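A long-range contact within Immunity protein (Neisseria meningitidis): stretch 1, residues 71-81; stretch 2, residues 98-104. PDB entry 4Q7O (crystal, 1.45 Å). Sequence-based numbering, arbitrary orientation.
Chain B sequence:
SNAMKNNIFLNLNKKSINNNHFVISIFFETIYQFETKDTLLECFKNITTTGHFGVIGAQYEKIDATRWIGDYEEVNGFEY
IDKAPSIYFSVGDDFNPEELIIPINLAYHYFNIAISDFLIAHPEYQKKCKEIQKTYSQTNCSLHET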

# COMPACT_ATOMS: atom_id res chain seq x y z
N ASP B 71 -15.49 -14.82 10.67
CA ASP B 71 -14.59 -13.73 11.05
C ASP B 71 -13.96 -13.00 9.85
O ASP B 71 -13.14 -12.10 10.02
CB ASP B 71 -13.53 -14.20 12.05
CG ASP B 71 -12.72 -15.38 11.54
OD1 ASP B 71 -13.06 -15.91 10.46
OD2 ASP B 71 -11.76 -15.77 12.24
N TYR B 72 -14.37 -13.37 8.64
CA TYR B 72 -13.98 -12.64 7.43
C TYR B 72 -15.06 -11.68 6.94
O TYR B 72 -14.86 -10.96 5.97
CB TYR B 72 -13.65 -13.60 6.27
CG TYR B 72 -12.48 -14.53 6.48
CD1 TYR B 72 -11.20 -14.04 6.69
CD2 TYR B 72 -12.65 -15.91 6.40
CE1 TYR B 72 -10.12 -14.90 6.86
CE2 TYR B 72 -11.58 -16.77 6.57
CZ TYR B 72 -10.32 -16.27 6.79
OH TYR B 72 -9.26 -17.13 6.95
N GLU B 73 -16.22 -11.68 7.61
CA GLU B 73 -17.40 -10.98 7.09
C GLU B 73 -17.23 -9.48 6.86
O GLU B 73 -17.85 -8.90 5.97
CB GLU B 73 -18.62 -11.24 7.98
CG GLU B 73 -19.24 -12.61 7.76
CD GLU B 73 -20.38 -12.91 8.71
OE1 GLU B 73 -20.80 -12.02 9.48
OE2 GLU B 73 -20.85 -14.07 8.70
N GLU B 74 -16.36 -8.86 7.65
CA GLU B 74 -16.13 -7.42 7.58
C GLU B 74 -14.91 -7.05 6.74
O GLU B 74 -14.59 -5.87 6.57
CB GLU B 74 -15.94 -6.85 8.99
CG GLU B 74 -17.05 -7.20 9.96
CD GLU B 74 -18.24 -6.29 9.82
OE1 GLU B 74 -18.86 -6.28 8.74
OE2 GLU B 74 -18.54 -5.56 10.80
N VAL B 75 -14.22 -8.06 6.22
CA VAL B 75 -13.02 -7.84 5.42
C VAL B 75 -13.38 -7.49 3.96
O VAL B 75 -14.27 -8.12 3.38
CB VAL B 75 -12.12 -9.10 5.45
CG1 VAL B 75 -10.90 -8.93 4.53
CG2 VAL B 75 -11.69 -9.41 6.88
N ASN B 76 -12.68 -6.51 3.39
CA ASN B 76 -12.80 -6.19 1.97
C ASN B 76 -12.52 -7.43 1.14
O ASN B 76 -11.46 -8.01 1.26
CB ASN B 76 -11.76 -5.14 1.56
CG ASN B 76 -11.92 -3.81 2.26
OD1 ASN B 76 -12.99 -3.47 2.76
ND2 ASN B 76 -10.84 -3.03 2.26
N GLY B 77 -13.46 -7.83 0.30
CA GLY B 77 -13.26 -9.00 -0.53
C GLY B 77 -13.94 -10.25 0.00
O GLY B 77 -13.86 -11.31 -0.62
N PHE B 78 -14.62 -10.14 1.14
CA PHE B 78 -15.37 -11.27 1.68
C PHE B 78 -16.24 -11.96 0.63
O PHE B 78 -16.34 -13.19 0.59
CB PHE B 78 -16.24 -10.83 2.86
CG PHE B 78 -17.14 -11.91 3.38
CD1 PHE B 78 -16.61 -12.94 4.15
CD2 PHE B 78 -18.50 -11.90 3.12
CE1 PHE B 78 -17.42 -13.93 4.64
CE2 PHE B 78 -19.31 -12.90 3.61
CZ PHE B 78 -18.77 -13.92 4.37
N GLU B 79 -16.85 -11.16 -0.23
CA GLU B 79 -17.77 -11.70 -1.23
C GLU B 79 -17.13 -12.67 -2.24
O GLU B 79 -17.85 -13.44 -2.90
CB GLU B 79 -18.52 -10.57 -1.94
CG GLU B 79 -19.47 -9.81 -1.01
CD GLU B 79 -20.33 -8.78 -1.73
OE1 GLU B 79 -21.18 -8.16 -1.07
OE2 GLU B 79 -20.14 -8.60 -2.95
N TYR B 80 -15.80 -12.66 -2.35
CA TYR B 80 -15.14 -13.61 -3.24
C TYR B 80 -15.24 -15.05 -2.77
O TYR B 80 -15.22 -15.96 -3.58
CB TYR B 80 -13.66 -13.26 -3.44
CG TYR B 80 -13.40 -11.99 -4.22
CD1 TYR B 80 -13.84 -11.84 -5.53
CD2 TYR B 80 -12.68 -10.94 -3.65
CE1 TYR B 80 -13.61 -10.68 -6.25
CE2 TYR B 80 -12.43 -9.78 -4.37
CZ TYR B 80 -12.90 -9.65 -5.66
OH TYR B 80 -12.65 -8.51 -6.38
N ILE B 81 -15.34 -15.25 -1.45
CA ILE B 81 -15.23 -16.60 -0.91
C ILE B 81 -16.29 -17.54 -1.49
O ILE B 81 -15.99 -18.67 -1.87
CB ILE B 81 -15.27 -16.63 0.64
CG1 ILE B 81 -14.14 -15.78 1.23
CG2 ILE B 81 -15.17 -18.06 1.15
CD1 ILE B 81 -14.25 -15.56 2.73
N GLU B 98 -4.74 -4.43 8.60
CA GLU B 98 -5.34 -4.00 7.34
C GLU B 98 -5.51 -5.25 6.49
O GLU B 98 -4.54 -5.93 6.17
CB GLU B 98 -4.44 -3.00 6.64
CG GLU B 98 -4.00 -1.85 7.53
CD GLU B 98 -3.08 -0.90 6.80
OE1 GLU B 98 -3.45 -0.46 5.69
OE2 GLU B 98 -1.98 -0.60 7.33
N GLU B 99 -6.75 -5.57 6.13
CA GLU B 99 -7.05 -6.89 5.58
C GLU B 99 -7.63 -6.83 4.17
O GLU B 99 -8.31 -5.87 3.81
CB GLU B 99 -8.05 -7.61 6.48
CG GLU B 99 -7.59 -7.79 7.91
CD GLU B 99 -8.72 -8.20 8.83
OE1 GLU B 99 -9.63 -7.37 9.06
OE2 GLU B 99 -8.70 -9.35 9.32
N LEU B 100 -7.38 -7.88 3.40
CA LEU B 100 -7.92 -7.98 2.05
C LEU B 100 -8.10 -9.43 1.67
O LEU B 100 -7.23 -10.26 1.94
CB LEU B 100 -6.96 -7.32 1.06
CG LEU B 100 -7.28 -7.44 -0.44
CD1 LEU B 100 -8.54 -6.69 -0.79
CD2 LEU B 100 -6.12 -6.93 -1.29
N ILE B 101 -9.22 -9.74 1.04
CA ILE B 101 -9.44 -11.05 0.45
C ILE B 101 -9.58 -10.91 -1.06
O ILE B 101 -10.28 -10.02 -1.54
CB ILE B 101 -10.69 -11.72 1.04
CG1 ILE B 101 -10.46 -12.04 2.53
CG2 ILE B 101 -11.07 -12.96 0.26
CD1 ILE B 101 -11.74 -12.32 3.31
N ILE B 102 -8.89 -11.77 -1.80
CA ILE B 102 -8.99 -11.80 -3.26
C ILE B 102 -9.05 -13.24 -3.76
O ILE B 102 -8.69 -14.16 -3.04
CB ILE B 102 -7.80 -11.05 -3.93
CG1 ILE B 102 -6.46 -11.58 -3.41
CG2 ILE B 102 -7.92 -9.55 -3.72
CD1 ILE B 102 -5.25 -10.99 -4.15
N PRO B 103 -9.51 -13.44 -5.01
CA PRO B 103 -9.43 -14.81 -5.55
C PRO B 103 -7.99 -15.28 -5.67
O PRO B 103 -7.09 -14.47 -5.93
CB PRO B 103 -10.04 -14.66 -6.95
CG PRO B 103 -10.90 -13.42 -6.88
CD PRO B 103 -10.14 -12.50 -5.95
N ILE B 104 -7.76 -16.57 -5.49
CA ILE B 104 -6.42 -17.14 -5.65
C ILE B 104 -5.83 -16.85 -7.04
O ILE B 104 -4.64 -16.59 -7.16
CB ILE B 104 -6.41 -18.64 -5.31
CG1 ILE B 104 -6.60 -18.83 -3.80
CG2 ILE B 104 -5.12 -19.31 -5.76
CD1 ILE B 104 -6.85 -20.26 -3.37
O HOH W 1 -10.38 -11.65 9.72
O HOH W 2 -8.24 -3.81 1.84
O HOH W 3 -10.75 -5.17 4.98

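A turn can dock on a strand through a single backbone hydrogen bond, provided side chains and water complete the seam, and this contact illustrates the principle. Overlapping turns, type I from Tyr72 to Val75 and type II from Val75 to Phe78, bring Asn76 O to the strand, where Ile101 N donates to it at 2.8 Å. At the next residue, Gly77 CA offers a CA-H contact to Ile101 O (3.3 Å). Glycine is required twice over: its phi of 100° would jam a CB against the preceding carbonyl, and that CB would lie 1.9 Å from Ile101 O.

Ile101 is the peg. Its CA-to-CB bond points toward the turns, and the m, t rotamer extends Ile101 CD1 into an apolar pocket, 3.7 Å from both Tyr72 CB and Val75 CG1 and 4.1 Å from Ile81 CD1. The CA-to-CB bond of Val75 also points toward the strand, and its t rotamer places Val75 CG1 against Ile101 CD1 and turns Val75 CG2 to the Glu99 side chain, 3.6 Å from Glu99 OE1.

Tyr80, with chi1 near -69° (m), lays one ring face against Pro103, whose CD sits 3.6 Å from the ring centroid, almost on its normal, a CH-pi arrangement. Glu99, extended at chi2 (t), takes a water bridge from OE2 to Asp71 O, while two further waters link Glu99 O to the backbone N and side-chain ND2 of Asn76.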